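Local structure of fatty acid synthase 1, isoform A (6FN6) at residues Q704-G708 against V727-L733; E709-A715 against V781-S787; T734-G740 against N759-R764; N803-I809 against N828-I834. The protein probably carries out, within an insect fatty acid synthase, the NADPH-dependent ketoreduction, dehydration and enoyl reduction that process the growing acyl chain on its carrier protein. The contacts are given in a common frame with arbitrary orientation. Numbering follows the deposited sequence.

Contact 1: residues Q704-G708 against V727-L733; sequences QMKKG and VALAHGL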
loop_
_atom_site.group_PDB
_atom_site.type_symbol
_atom_site.label_atom_id
_atom_site.label_comp_id
_atom_site.label_asym_id
_atom_site.label_seq_id
_atom_site.Cartn_x
_atom_site.Cartn_y
_atom_site.Cartn_z
ATOM N N GLN A 704 -20.442 -4.795 7.548
ATOM C CA GLN A 704 -21.266 -4.749 8.753
ATOM C C GLN A 704 -21.621 -3.312 9.108
ATOM O O GLN A 704 -21.271 -2.826 10.183
ATOM C CB GLN A 704 -20.546 -5.406 9.930
ATOM C CG GLN A 704 -20.021 -6.804 9.649
ATOM C CD GLN A 704 -19.430 -7.459 10.883
ATOM O OE1 GLN A 704 -18.315 -7.980 10.848
ATOM N NE2 GLN A 704 -20.177 -7.442 11.980
ATOM N N MET A 705 -22.327 -2.640 8.208
ATOM C CA MET A 705 -22.665 -1.238 8.402
ATOM C C MET A 705 -23.754 -1.095 9.458
ATOM O O MET A 705 -24.676 -1.910 9.525
ATOM C CB MET A 705 -23.105 -0.612 7.076
ATOM C CG MET A 705 -24.378 -1.200 6.478
ATOM S SD MET A 705 -24.999 -0.212 5.102
ATOM C CE MET A 705 -26.389 -1.202 4.573
ATOM N N LYS A 706 -23.638 -0.057 10.284
ATOM C CA LYS A 706 -24.602 0.189 11.351
ATOM C C LYS A 706 -25.293 1.534 11.170
ATOM O O LYS A 706 -24.736 2.458 10.576
ATOM C CB LYS A 706 -23.913 0.148 12.715
ATOM C CG LYS A 706 -24.017 -1.185 13.440
ATOM C CD LYS A 706 -22.953 -2.162 12.978
ATOM C CE LYS A 706 -23.027 -3.466 13.757
ATOM N NZ LYS A 706 -21.901 -4.384 13.426
ATOM N N LYS A 707 -26.508 1.635 11.700
ATOM C CA LYS A 707 -27.297 2.856 11.606
ATOM C C LYS A 707 -26.547 4.036 12.222
ATOM O O LYS A 707 -25.866 3.889 13.237
ATOM C CB LYS A 707 -28.651 2.653 12.291
ATOM C CG LYS A 707 -29.501 3.910 12.427
ATOM C CD LYS A 707 -30.869 3.576 13.005
ATOM C CE LYS A 707 -31.674 4.826 13.316
ATOM N NZ LYS A 707 -31.086 5.616 14.436
ATOM N N GLY A 708 -26.676 5.204 11.599
ATOM C CA GLY A 708 -26.060 6.412 12.114
ATOM C C GLY A 708 -24.638 6.628 11.631
ATOM O O GLY A 708 -24.074 7.707 11.811
ATOM N N VAL A 727 -30.050 1.194 -0.158
ATOM C CA VAL A 727 -29.951 0.314 1.001
ATOM C C VAL A 727 -29.376 1.078 2.188
ATOM O O VAL A 727 -29.892 0.986 3.301
ATOM C CB VAL A 727 -29.102 -0.936 0.685
ATOM C CG1 VAL A 727 -28.991 -1.837 1.909
ATOM C CG2 VAL A 727 -29.706 -1.709 -0.473
ATOM N N ALA A 728 -28.306 1.830 1.950
ATOM C CA ALA A 728 -27.656 2.592 3.010
ATOM C C ALA A 728 -28.641 3.547 3.681
ATOM O O ALA A 728 -28.808 3.523 4.903
ATOM C CB ALA A 728 -26.469 3.363 2.457
ATOM N N LEU A 729 -29.291 4.385 2.880
ATOM C CA LEU A 729 -30.267 5.332 3.404
ATOM C C LEU A 729 -31.384 4.595 4.138
ATOM O O LEU A 729 -31.951 5.111 5.102
ATOM C CB LEU A 729 -30.852 6.190 2.280
ATOM C CG LEU A 729 -29.920 7.229 1.645
ATOM C CD1 LEU A 729 -30.632 7.956 0.516
ATOM C CD2 LEU A 729 -29.397 8.227 2.677
ATOM N N ALA A 730 -31.693 3.388 3.680
ATOM C CA ALA A 730 -32.736 2.580 4.302
ATOM C C ALA A 730 -32.304 2.132 5.693
ATOM O O ALA A 730 -33.119 2.058 6.612
ATOM C CB ALA A 730 -33.068 1.380 3.434
ATOM N N HIS A 731 -31.019 1.824 5.842
ATOM C CA HIS A 731 -30.484 1.388 7.127
ATOM C C HIS A 731 -30.214 2.574 8.056
ATOM O O HIS A 731 -29.951 2.391 9.248
ATOM C CB HIS A 731 -29.207 0.572 6.919
ATOM C CG HIS A 731 -29.462 -0.870 6.601
ATOM N ND1 HIS A 731 -28.968 -1.901 7.373
ATOM C CD2 HIS A 731 -30.166 -1.453 5.602
ATOM C CE1 HIS A 731 -29.353 -3.055 6.859
ATOM N NE2 HIS A 731 -30.081 -2.812 5.785
ATOM N N GLY A 732 -30.272 3.785 7.507
ATOM C CA GLY A 732 -30.193 4.994 8.307
ATOM C C GLY A 732 -28.825 5.642 8.385
ATOM O O GLY A 732 -28.572 6.456 9.272
ATOM N N LEU A 733 -27.931 5.283 7.473
ATOM C CA LEU A 733 -26.604 5.885 7.446
ATOM C C LEU A 733 -26.626 7.269 6.809
ATOM O O LEU A 733 -27.506 7.585 6.008
ATOM C CB LEU A 733 -25.615 4.996 6.689
ATOM C CG LEU A 733 -25.045 3.789 7.438
ATOM C CD1 LEU A 733 -26.115 2.744 7.712
ATOM C CD2 LEU A 733 -23.885 3.189 6.659
#
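Apolar packing dominates here, where the loop leading into strand 710-713 crosses the C-terminal end of helix 719-731. M705 is the centre of the packing: long, flexible and unbranched, its side chain reaches the helix, with CE 3.8 Å from CG1 of V727. Nearer its root, M705 CB lies 3.9 Å from L733 CD2. The aromatic contact is a CH-pi interaction, M705 CE sitting 3.8 Å from the centroid of the H731 ring and over its face. One polar contact holds the backbones together, G708 N donating to G732 O (3.3 Å). K707 CB packs 3.3 Å from H731 O while the lysine amine heads away from the helix. G732 is the C-prime residue of a Schellman motif, with L733 N bonding to A728 O (3.2 Å); the positive phi of G732 suits glycine, and a CB there would crowd K707. Thus a buried methionine core is paired with a backbone hydrogen bond nearer the surface, joining loop and helix end by side chains and main chain alike.

Contact 2: residues E709-A715 against V781-S787; sequences EKILIHA and VDLVLNS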
loop_
_atom_site.group_PDB
_atom_site.type_symbol
_atom_site.label_atom_id
_atom_site.label_comp_id
_atom_site.label_asym_id
_atom_site.label_seq_id
_atom_site.Cartn_x
_atom_site.Cartn_y
_atom_site.Cartn_z
ATOM N N GLU A 709 -24.053 5.602 11.019
ATOM C CA GLU A 709 -22.694 5.701 10.500
ATOM C C GLU A 709 -22.661 6.535 9.225
ATOM O O GLU A 709 -23.701 6.798 8.618
ATOM C CB GLU A 709 -22.115 4.312 10.222
ATOM C CG GLU A 709 -21.825 3.496 11.471
ATOM C CD GLU A 709 -21.058 2.218 11.174
ATOM O OE1 GLU A 709 -21.362 1.560 10.157
ATOM O OE2 GLU A 709 -20.152 1.871 11.959
ATOM N N LYS A 710 -21.460 6.957 8.838
ATOM C CA LYS A 710 -21.259 7.714 7.608
ATOM C C LYS A 710 -20.616 6.827 6.546
ATOM O O LYS A 710 -19.612 6.165 6.815
ATOM C CB LYS A 710 -20.381 8.943 7.859
ATOM C CG LYS A 710 -20.870 9.868 8.965
ATOM C CD LYS A 710 -19.825 10.931 9.281
ATOM C CE LYS A 710 -20.300 11.893 10.355
ATOM N NZ LYS A 710 -19.218 12.826 10.774
ATOM N N ILE A 711 -21.186 6.807 5.347
ATOM C CA ILE A 711 -20.617 6.007 4.264
ATOM C C ILE A 711 -20.412 6.843 3.006
ATOM O O ILE A 711 -21.271 7.640 2.623
ATOM C CB ILE A 711 -21.500 4.784 3.955
ATOM C CG1 ILE A 711 -20.800 3.876 2.941
ATOM C CG2 ILE A 711 -22.854 5.223 3.407
ATOM C CD1 ILE A 711 -21.377 2.474 2.866
ATOM N N LEU A 712 -19.273 6.630 2.357
ATOM C CA LEU A 712 -18.961 7.292 1.096
ATOM C C LEU A 712 -19.191 6.329 -0.056
ATOM O O LEU A 712 -18.430 5.378 -0.238
ATOM C CB LEU A 712 -17.513 7.790 1.088
ATOM C CG LEU A 712 -17.011 8.390 -0.231
ATOM C CD1 LEU A 712 -17.838 9.602 -0.629
ATOM C CD2 LEU A 712 -15.537 8.753 -0.134
ATOM N N ILE A 713 -20.254 6.573 -0.819
ATOM C CA ILE A 713 -20.584 5.751 -1.978
ATOM C C ILE A 713 -20.143 6.458 -3.251
ATOM O O ILE A 713 -20.785 7.412 -3.693
ATOM C CB ILE A 713 -22.095 5.438 -2.056
ATOM C CG1 ILE A 713 -22.656 5.034 -0.690
ATOM C CG2 ILE A 713 -22.358 4.366 -3.102
ATOM C CD1 ILE A 713 -22.151 3.715 -0.176
ATOM N N HIS A 714 -19.048 5.994 -3.841
ATOM C CA HIS A 714 -18.585 6.550 -5.104
ATOM C C HIS A 714 -19.487 6.088 -6.246
ATOM O O HIS A 714 -20.188 5.082 -6.125
ATOM C CB HIS A 714 -17.137 6.141 -5.377
ATOM C CG HIS A 714 -16.123 6.994 -4.680
ATOM N ND1 HIS A 714 -16.266 8.359 -4.546
ATOM C CD2 HIS A 714 -14.952 6.679 -4.081
ATOM C CE1 HIS A 714 -15.226 8.846 -3.896
ATOM N NE2 HIS A 714 -14.413 7.847 -3.601
ATOM N N ALA A 715 -19.479 6.843 -7.341
ATOM C CA ALA A 715 -20.298 6.530 -8.509
ATOM C C ALA A 715 -21.760 6.388 -8.113
ATOM O O ALA A 715 -22.391 5.367 -8.382
ATOM C CB ALA A 715 -19.802 5.255 -9.179
ATOM N N VAL A 781 -15.317 9.136 7.335
ATOM C CA VAL A 781 -16.484 8.262 7.300
ATOM C C VAL A 781 -16.124 6.874 7.823
ATOM O O VAL A 781 -14.950 6.532 7.939
ATOM C CB VAL A 781 -17.070 8.180 5.875
ATOM C CG1 VAL A 781 -17.616 9.535 5.453
ATOM C CG2 VAL A 781 -16.021 7.685 4.879
ATOM N N ASP A 782 -17.146 6.079 8.133
ATOM C CA ASP A 782 -16.952 4.743 8.693
ATOM C C ASP A 782 -16.774 3.674 7.622
ATOM O O ASP A 782 -16.150 2.642 7.868
ATOM C CB ASP A 782 -18.128 4.367 9.592
ATOM C CG ASP A 782 -18.320 5.340 10.732
ATOM O OD1 ASP A 782 -17.463 5.359 11.641
ATOM O OD2 ASP A 782 -19.325 6.081 10.720
ATOM N N LEU A 783 -17.346 3.904 6.445
ATOM C CA LEU A 783 -17.192 2.968 5.338
ATOM C C LEU A 783 -17.000 3.708 4.026
ATOM O O LEU A 783 -17.520 4.809 3.835
ATOM C CB LEU A 783 -18.405 2.042 5.217
ATOM C CG LEU A 783 -18.918 1.336 6.470
ATOM C CD1 LEU A 783 -20.213 1.982 6.931
ATOM C CD2 LEU A 783 -19.114 -0.147 6.214
ATOM N N VAL A 784 -16.253 3.084 3.122
ATOM C CA VAL A 784 -16.096 3.589 1.770
ATOM C C VAL A 784 -16.367 2.449 0.802
ATOM O O VAL A 784 -15.713 1.407 0.858
ATOM C CB VAL A 784 -14.691 4.182 1.543
ATOM C CG1 VAL A 784 -14.548 4.707 0.117
ATOM C CG2 VAL A 784 -14.411 5.285 2.550
ATOM N N LEU A 785 -17.346 2.647 -0.075
ATOM C CA LEU A 785 -17.598 1.713 -1.164
ATOM C C LEU A 785 -16.986 2.292 -2.428
ATOM O O LEU A 785 -17.545 3.206 -3.033
ATOM C CB LEU A 785 -19.095 1.470 -1.347
ATOM C CG LEU A 785 -19.483 0.426 -2.398
ATOM C CD1 LEU A 785 -18.987 -0.963 -2.002
ATOM C CD2 LEU A 785 -20.989 0.422 -2.618
ATOM N N ASN A 786 -15.832 1.760 -2.820
ATOM C CA ASN A 786 -15.031 2.365 -3.878
ATOM C C ASN A 786 -15.008 1.551 -5.176
ATOM O O ASN A 786 -14.802 0.335 -5.160
ATOM C CB ASN A 786 -13.597 2.564 -3.386
ATOM C CG ASN A 786 -12.738 3.307 -4.383
ATOM O OD1 ASN A 786 -13.159 4.314 -4.952
ATOM N ND2 ASN A 786 -11.526 2.814 -4.603
ATOM N N SER A 787 -15.220 2.243 -6.293
ATOM C CA SER A 787 -15.038 1.666 -7.622
ATOM C C SER A 787 -14.093 2.546 -8.446
ATOM O O SER A 787 -13.895 2.313 -9.638
ATOM C CB SER A 787 -16.377 1.507 -8.346
ATOM O OG SER A 787 -17.067 2.742 -8.429
#
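E709 leads into the strand, its CB 3.3 Å from D782 OD2. Its carboxylate is not left facing D782 alone, since OE1 forms a salt bridge with R805 and accepts from the backbone N of K706. At K710 the backbone does the work: its N donates to D782 OD2 (3.0 Å), and its O receives both D782 N (2.8 Å) and L783 N (3.2 Å). An aspartate suits this corner of the chain because its short side chain supplies an acceptor beside its own backbone donor. I711 then pairs with L783, and I711 CG1 packs 3.8 Å from L783 CB. L712 forms the regular parallel pattern, its N bonding to L783 O and its O to L785 N, both at 2.9 Å, while L712 CB meets V781 CG2 at 4.1 Å. I713 returns to the face of I711, with CD1 4.0 Å from L785 CB. H714 N closes the series on L785 O (3.3 Å); its imidazole is held by T738 and S796, an arrangement that uses both ring nitrogens. These are two central strands of the parallel Rossmann-type sheet of the enoylreductase region. Strand 710-713 leads into the glycine-rich turn of G716, G718 and G721, consistent with the nucleotide-binding GxGxxG motif of this fold. Strand 734-739 flanks 710-713, strand 804-808 flanks 781-786, and helix 791-797 packs on N786.

Contact 3: residues T734-G740 against N759-R764; sequences TVFTTVG and NIGNSR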
loop_
_atom_site.group_PDB
_atom_site.type_symbol
_atom_site.label_atom_id
_atom_site.label_comp_id
_atom_site.label_asym_id
_atom_site.label_seq_id
_atom_site.Cartn_x
_atom_site.Cartn_y
_atom_site.Cartn_z
ATOM N N THR A 734 -25.661 8.098 7.192
ATOM C CA THR A 734 -25.405 9.348 6.494
ATOM C C THR A 734 -24.589 9.030 5.244
ATOM O O THR A 734 -23.557 8.360 5.318
ATOM C CB THR A 734 -24.667 10.362 7.388
ATOM O OG1 THR A 734 -25.532 10.781 8.452
ATOM C CG2 THR A 734 -24.222 11.584 6.587
ATOM N N VAL A 735 -25.064 9.501 4.096
ATOM C CA VAL A 735 -24.461 9.139 2.825
ATOM C C VAL A 735 -23.750 10.312 2.160
ATOM O O VAL A 735 -24.299 11.406 2.030
ATOM C CB VAL A 735 -25.527 8.542 1.880
ATOM C CG1 VAL A 735 -24.962 8.325 0.490
ATOM C CG2 VAL A 735 -26.054 7.234 2.437
ATOM N N PHE A 736 -22.510 10.059 1.750
ATOM C CA PHE A 736 -21.779 10.946 0.856
ATOM C C PHE A 736 -21.635 10.239 -0.493
ATOM O O PHE A 736 -21.492 9.018 -0.542
ATOM C CB PHE A 736 -20.407 11.300 1.434
ATOM C CG PHE A 736 -20.473 12.129 2.687
ATOM C CD1 PHE A 736 -20.486 13.513 2.616
ATOM C CD2 PHE A 736 -20.523 11.527 3.935
ATOM C CE1 PHE A 736 -20.550 14.282 3.769
ATOM C CE2 PHE A 736 -20.587 12.290 5.089
ATOM C CZ PHE A 736 -20.601 13.668 5.005
ATOM N N THR A 737 -21.700 10.992 -1.587
ATOM C CA THR A 737 -21.534 10.396 -2.910
ATOM C C THR A 737 -20.798 11.306 -3.880
ATOM O O THR A 737 -20.503 12.460 -3.574
ATOM C CB THR A 737 -22.893 10.028 -3.550
ATOM O OG1 THR A 737 -23.691 11.209 -3.709
ATOM C CG2 THR A 737 -23.633 9.027 -2.695
ATOM N N THR A 738 -20.505 10.756 -5.054
ATOM C CA THR A 738 -19.888 11.510 -6.133
ATOM C C THR A 738 -20.596 11.192 -7.449
ATOM O O THR A 738 -21.213 10.135 -7.592
ATOM C CB THR A 738 -18.387 11.195 -6.248
ATOM O OG1 THR A 738 -18.190 9.776 -6.279
ATOM C CG2 THR A 738 -17.634 11.784 -5.063
ATOM N N VAL A 739 -20.509 12.112 -8.406
ATOM C CA VAL A 739 -21.185 11.958 -9.691
ATOM C C VAL A 739 -20.294 12.433 -10.831
ATOM O O VAL A 739 -19.406 13.265 -10.635
ATOM C CB VAL A 739 -22.523 12.716 -9.714
ATOM C CG1 VAL A 739 -23.517 12.073 -8.762
ATOM C CG2 VAL A 739 -22.312 14.190 -9.372
ATOM N N GLY A 740 -20.531 11.887 -12.020
ATOM C CA GLY A 740 -19.730 12.210 -13.187
ATOM C C GLY A 740 -20.115 13.485 -13.916
ATOM O O GLY A 740 -19.325 14.006 -14.701
ATOM N N ASN A 759 -23.451 16.835 0.330
ATOM C CA ASN A 759 -22.825 15.522 0.382
ATOM C C ASN A 759 -22.552 14.913 -0.996
ATOM O O ASN A 759 -22.183 13.744 -1.084
ATOM C CB ASN A 759 -23.705 14.574 1.201
ATOM C CG ASN A 759 -23.672 14.889 2.687
ATOM O OD1 ASN A 759 -23.115 15.903 3.104
ATOM N ND2 ASN A 759 -24.284 14.027 3.490
ATOM N N ILE A 760 -22.729 15.691 -2.061
ATOM C CA ILE A 760 -22.452 15.198 -3.412
ATOM C C ILE A 760 -21.192 15.844 -3.973
ATOM O O ILE A 760 -21.183 17.031 -4.299
ATOM C CB ILE A 760 -23.644 15.444 -4.357
ATOM C CG1 ILE A 760 -24.913 14.800 -3.789
ATOM C CG2 ILE A 760 -23.334 14.907 -5.755
ATOM C CD1 ILE A 760 -26.157 15.009 -4.639
ATOM N N GLY A 761 -20.144 15.044 -4.123
ATOM C CA GLY A 761 -18.889 15.527 -4.667
ATOM C C GLY A 761 -18.744 15.192 -6.138
ATOM O O GLY A 761 -19.686 14.718 -6.774
ATOM N N ASN A 762 -17.555 15.426 -6.678
ATOM C CA ASN A 762 -17.299 15.176 -8.089
ATOM C C ASN A 762 -16.373 13.975 -8.239
ATOM O O ASN A 762 -15.334 13.894 -7.585
ATOM C CB ASN A 762 -16.695 16.417 -8.749
ATOM C CG ASN A 762 -16.385 16.208 -10.216
ATOM O OD1 ASN A 762 -16.840 15.241 -10.830
ATOM N ND2 ASN A 762 -15.617 17.126 -10.793
ATOM N N SER A 763 -16.769 13.034 -9.092
ATOM C CA SER A 763 -16.019 11.796 -9.276
ATOM C C SER A 763 -14.914 11.940 -10.321
ATOM O O SER A 763 -14.037 11.083 -10.425
ATOM C CB SER A 763 -16.962 10.655 -9.668
ATOM O OG SER A 763 -17.621 10.925 -10.893
ATOM N N ARG A 764 -14.959 13.013 -11.105
ATOM C CA ARG A 764 -13.961 13.225 -12.147
ATOM C C ARG A 764 -12.593 13.561 -11.557
ATOM O O ARG A 764 -11.567 13.339 -12.199
ATOM C CB ARG A 764 -14.390 14.344 -13.102
ATOM C CG ARG A 764 -15.428 13.943 -14.137
ATOM C CD ARG A 764 -16.041 15.171 -14.796
ATOM N NE ARG A 764 -16.930 15.907 -13.900
ATOM C CZ ARG A 764 -17.583 17.017 -14.237
ATOM N NH1 ARG A 764 -17.446 17.535 -15.451
ATOM N NH2 ARG A 764 -18.371 17.615 -13.356
#
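N759 comes just before the edge strand and binds its neighbour twice: ND2 donates to V735 O (3.0 Å), and its backbone O accepts from T737 N (2.8 Å). Asparagine fits because its amide can reach a main-chain carbonyl while ND2 lies over one face of the F736 ring. I760 pairs with T737 and turns to the same face as V739, where I760 CG2 packs 3.8 Å from V739 CG2; L749 of helix 742-751 touches I760 there, so a branched aliphatic residue fills the space between sheet and helix. This is the beta-alpha-beta unit of strand 734-739, helix 742-751 and strand 760-762, with the helix connecting two adjacent parallel strands at one border of the Rossmann-type sheet. G761 continues the pairing, its N donating to T737 O (2.7 Å) and its O accepting from V739 N (3.2 Å). A side chain at G761 would run tightly against T738 CG2, which makes glycine apt. N762, paired with V739, forms an Asx turn: its OD1 accepts from R764 N (2.9 Å) and R764 NE (3.1 Å). Within that turn S763 N donates to V739 O (3.1 Å), extending the backbone bonding past the strand. R764, exposed, lays one face of its guanidinium against G740 O, with NE 3.2 Å from that oxygen but at a poor angle for a hydrogen bond.

Contact 4: residues N803-I809 against N828-I834; sequences NGRFLEI and NTSFHGI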
loop_
_atom_site.group_PDB
_atom_site.type_symbol
_atom_site.label_atom_id
_atom_site.label_comp_id
_atom_site.label_asym_id
_atom_site.label_seq_id
_atom_site.Cartn_x
_atom_site.Cartn_y
_atom_site.Cartn_z
ATOM N N ASN A 803 -11.594 3.359 12.944
ATOM C CA ASN A 803 -12.355 2.114 12.855
ATOM C C ASN A 803 -13.029 1.934 11.498
ATOM O O ASN A 803 -13.915 1.096 11.351
ATOM C CB ASN A 803 -13.408 2.056 13.962
ATOM C CG ASN A 803 -12.804 2.171 15.344
ATOM O OD1 ASN A 803 -11.701 1.685 15.592
ATOM N ND2 ASN A 803 -13.518 2.828 16.251
ATOM N N GLY A 804 -12.604 2.708 10.506
ATOM C CA GLY A 804 -13.208 2.645 9.187
ATOM C C GLY A 804 -13.041 1.302 8.497
ATOM O O GLY A 804 -12.208 0.484 8.891
ATOM N N ARG A 805 -13.841 1.074 7.459
ATOM C CA ARG A 805 -13.804 -0.187 6.726
ATOM C C ARG A 805 -13.914 0.058 5.218
ATOM O O ARG A 805 -14.981 0.398 4.706
ATOM C CB ARG A 805 -14.921 -1.114 7.213
ATOM C CG ARG A 805 -14.779 -1.498 8.680
ATOM C CD ARG A 805 -15.981 -2.264 9.210
ATOM N NE ARG A 805 -17.221 -1.493 9.172
ATOM C CZ ARG A 805 -17.496 -0.470 9.974
ATOM N NH1 ARG A 805 -16.611 -0.072 10.876
ATOM N NH2 ARG A 805 -18.655 0.165 9.868
ATOM N N PHE A 806 -12.799 -0.122 4.517
ATOM C CA PHE A 806 -12.733 0.156 3.089
ATOM C C PHE A 806 -13.232 -1.039 2.285
ATOM O O PHE A 806 -12.795 -2.170 2.492
ATOM C CB PHE A 806 -11.301 0.504 2.685
ATOM C CG PHE A 806 -11.201 1.292 1.412
ATOM C CD1 PHE A 806 -11.126 0.655 0.184
ATOM C CD2 PHE A 806 -11.172 2.676 1.445
ATOM C CE1 PHE A 806 -11.027 1.385 -0.985
ATOM C CE2 PHE A 806 -11.073 3.410 0.278
ATOM C CZ PHE A 806 -11.000 2.763 -0.938
ATOM N N LEU A 807 -14.141 -0.771 1.355
ATOM C CA LEU A 807 -14.777 -1.822 0.571
ATOM C C LEU A 807 -14.487 -1.626 -0.910
ATOM O O LEU A 807 -15.138 -0.819 -1.575
ATOM C CB LEU A 807 -16.285 -1.825 0.821
ATOM C CG LEU A 807 -16.695 -1.811 2.295
ATOM C CD1 LEU A 807 -18.193 -1.600 2.435
ATOM C CD2 LEU A 807 -16.268 -3.098 2.979
ATOM N N GLU A 808 -13.505 -2.360 -1.424
ATOM C CA GLU A 808 -13.098 -2.204 -2.815
ATOM C C GLU A 808 -13.899 -3.137 -3.718
ATOM O O GLU A 808 -13.942 -4.347 -3.496
ATOM C CB GLU A 808 -11.599 -2.476 -2.973
ATOM C CG GLU A 808 -11.064 -2.210 -4.371
ATOM C CD GLU A 808 -11.286 -0.778 -4.821
ATOM O OE1 GLU A 808 -11.035 0.144 -4.018
ATOM O OE2 GLU A 808 -11.716 -0.572 -5.975
ATOM N N ILE A 809 -14.535 -2.563 -4.734
ATOM C CA ILE A 809 -15.270 -3.350 -5.718
ATOM C C ILE A 809 -14.752 -3.061 -7.127
ATOM O O ILE A 809 -15.326 -3.523 -8.111
ATOM C CB ILE A 809 -16.783 -3.090 -5.616
ATOM C CG1 ILE A 809 -17.091 -1.600 -5.780
ATOM C CG2 ILE A 809 -17.309 -3.604 -4.283
ATOM C CD1 ILE A 809 -18.564 -1.294 -5.937
ATOM N N ASN A 828 -7.064 1.442 13.107
ATOM C CA ASN A 828 -7.872 0.277 13.454
ATOM C C ASN A 828 -8.855 -0.026 12.331
ATOM O O ASN A 828 -10.004 -0.393 12.578
ATOM C CB ASN A 828 -8.632 0.513 14.759
ATOM C CG ASN A 828 -9.056 -0.779 15.432
ATOM O OD1 ASN A 828 -8.308 -1.754 15.459
ATOM N ND2 ASN A 828 -10.277 -0.800 15.952
ATOM N N THR A 829 -8.391 0.120 11.093
ATOM C CA THR A 829 -9.262 -0.006 9.931
ATOM C C THR A 829 -9.176 -1.387 9.295
ATOM O O THR A 829 -8.368 -2.225 9.700
ATOM C CB THR A 829 -8.913 1.051 8.867
ATOM O OG1 THR A 829 -7.500 1.052 8.632
ATOM C CG2 THR A 829 -9.352 2.426 9.319
ATOM N N SER A 830 -10.033 -1.617 8.305
ATOM C CA SER A 830 -10.016 -2.852 7.536
ATOM C C SER A 830 -10.102 -2.538 6.051
ATOM O O SER A 830 -10.849 -1.651 5.640
ATOM C CB SER A 830 -11.171 -3.765 7.948
ATOM O OG SER A 830 -11.286 -3.835 9.356
ATOM N N PHE A 831 -9.332 -3.264 5.250
ATOM C CA PHE A 831 -9.446 -3.168 3.802
ATOM C C PHE A 831 -10.035 -4.472 3.272
ATOM O O PHE A 831 -9.521 -5.551 3.561
ATOM C CB PHE A 831 -8.088 -2.885 3.162
ATOM C CG PHE A 831 -8.182 -2.364 1.757
ATOM C CD1 PHE A 831 -8.444 -3.219 0.699
ATOM C CD2 PHE A 831 -8.012 -1.014 1.495
ATOM C CE1 PHE A 831 -8.534 -2.738 -0.590
ATOM C CE2 PHE A 831 -8.099 -0.529 0.207
ATOM C CZ PHE A 831 -8.363 -1.392 -0.836
ATOM N N HIS A 832 -11.122 -4.365 2.513
ATOM C CA HIS A 832 -11.823 -5.541 2.005
ATOM C C HIS A 832 -11.818 -5.623 0.487
ATOM O O HIS A 832 -12.427 -4.794 -0.191
ATOM C CB HIS A 832 -13.268 -5.546 2.495
ATOM C CG HIS A 832 -13.406 -5.819 3.958
ATOM N ND1 HIS A 832 -13.489 -7.094 4.474
ATOM C CD2 HIS A 832 -13.464 -4.979 5.019
ATOM C CE1 HIS A 832 -13.602 -7.028 5.788
ATOM N NE2 HIS A 832 -13.588 -5.756 6.144
ATOM N N GLY A 833 -11.136 -6.633 -0.041
ATOM C CA GLY A 833 -11.269 -6.981 -1.443
ATOM C C GLY A 833 -12.562 -7.748 -1.630
ATOM O O GLY A 833 -12.739 -8.823 -1.058
ATOM N N ILE A 834 -13.469 -7.198 -2.430
ATOM C CA ILE A 834 -14.802 -7.772 -2.574
ATOM C C ILE A 834 -15.043 -8.238 -4.002
ATOM O O ILE A 834 -15.213 -7.431 -4.916
ATOM C CB ILE A 834 -15.875 -6.765 -2.132
ATOM C CG1 ILE A 834 -15.733 -6.475 -0.638
ATOM C CG2 ILE A 834 -17.277 -7.286 -2.443
ATOM C CD1 ILE A 834 -16.328 -5.166 -0.216
#
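This is a parallel beta pairing at the edge of this chain's part of the Rossmann-type sheet, where strand 804-808 meets 830-833. Bonds pass alternately between the backbones: S830 N to G804 O (3.1 Å), F806 N to S830 O (2.7 Å), H832 N to F806 O (2.8 Å), E808 N to H832 O (2.9 Å) and I834 N to E808 O (3.1 Å). Beyond them, N828 ND2 donates to N803 OD1 (2.9 Å). On one face, flat rings suit the close spacing of paired residues: F806 and F831 lie nearly parallel but slid apart, F806 CD1 being 3.3 Å from F831 CE2. Opposite, L807 CB packs 3.5 Å from I834 CD1, while H832 ND1 is hydrogen-bonded to NE of R702. E808 is buried, its carboxylate satisfied by N786 and G810. S830, F831 and H832 also pair antiparallel with a strand of the second subunit. The chemistry thus implies a strand whose two edges are both used, one within the chain and one across the dimer.

Overall arrangement
Following the chain, the loop after helix 689-702 opens contact 1, and strand 710-713 opens contact 2 before contact 1 closes at the end of helix 719-731, so the two cross. Contact 3 then opens and closes, through strands 734-739 and 760-762, inside the long loop that contact 2 completes at strand 781-786. Contact 4 follows in series, closing a further loop at strand 830-833. Contacts 3, 2 and 4 lie in that order across the sheet, joined where strands 734-739 and 710-713, and 781-786 and 804-808, are neighbours; contact 2 lies about 10 Å, centre to centre, from contacts 3 and 4. Contact 1 packs helix and loop against this sheet through L733, M705 and A728.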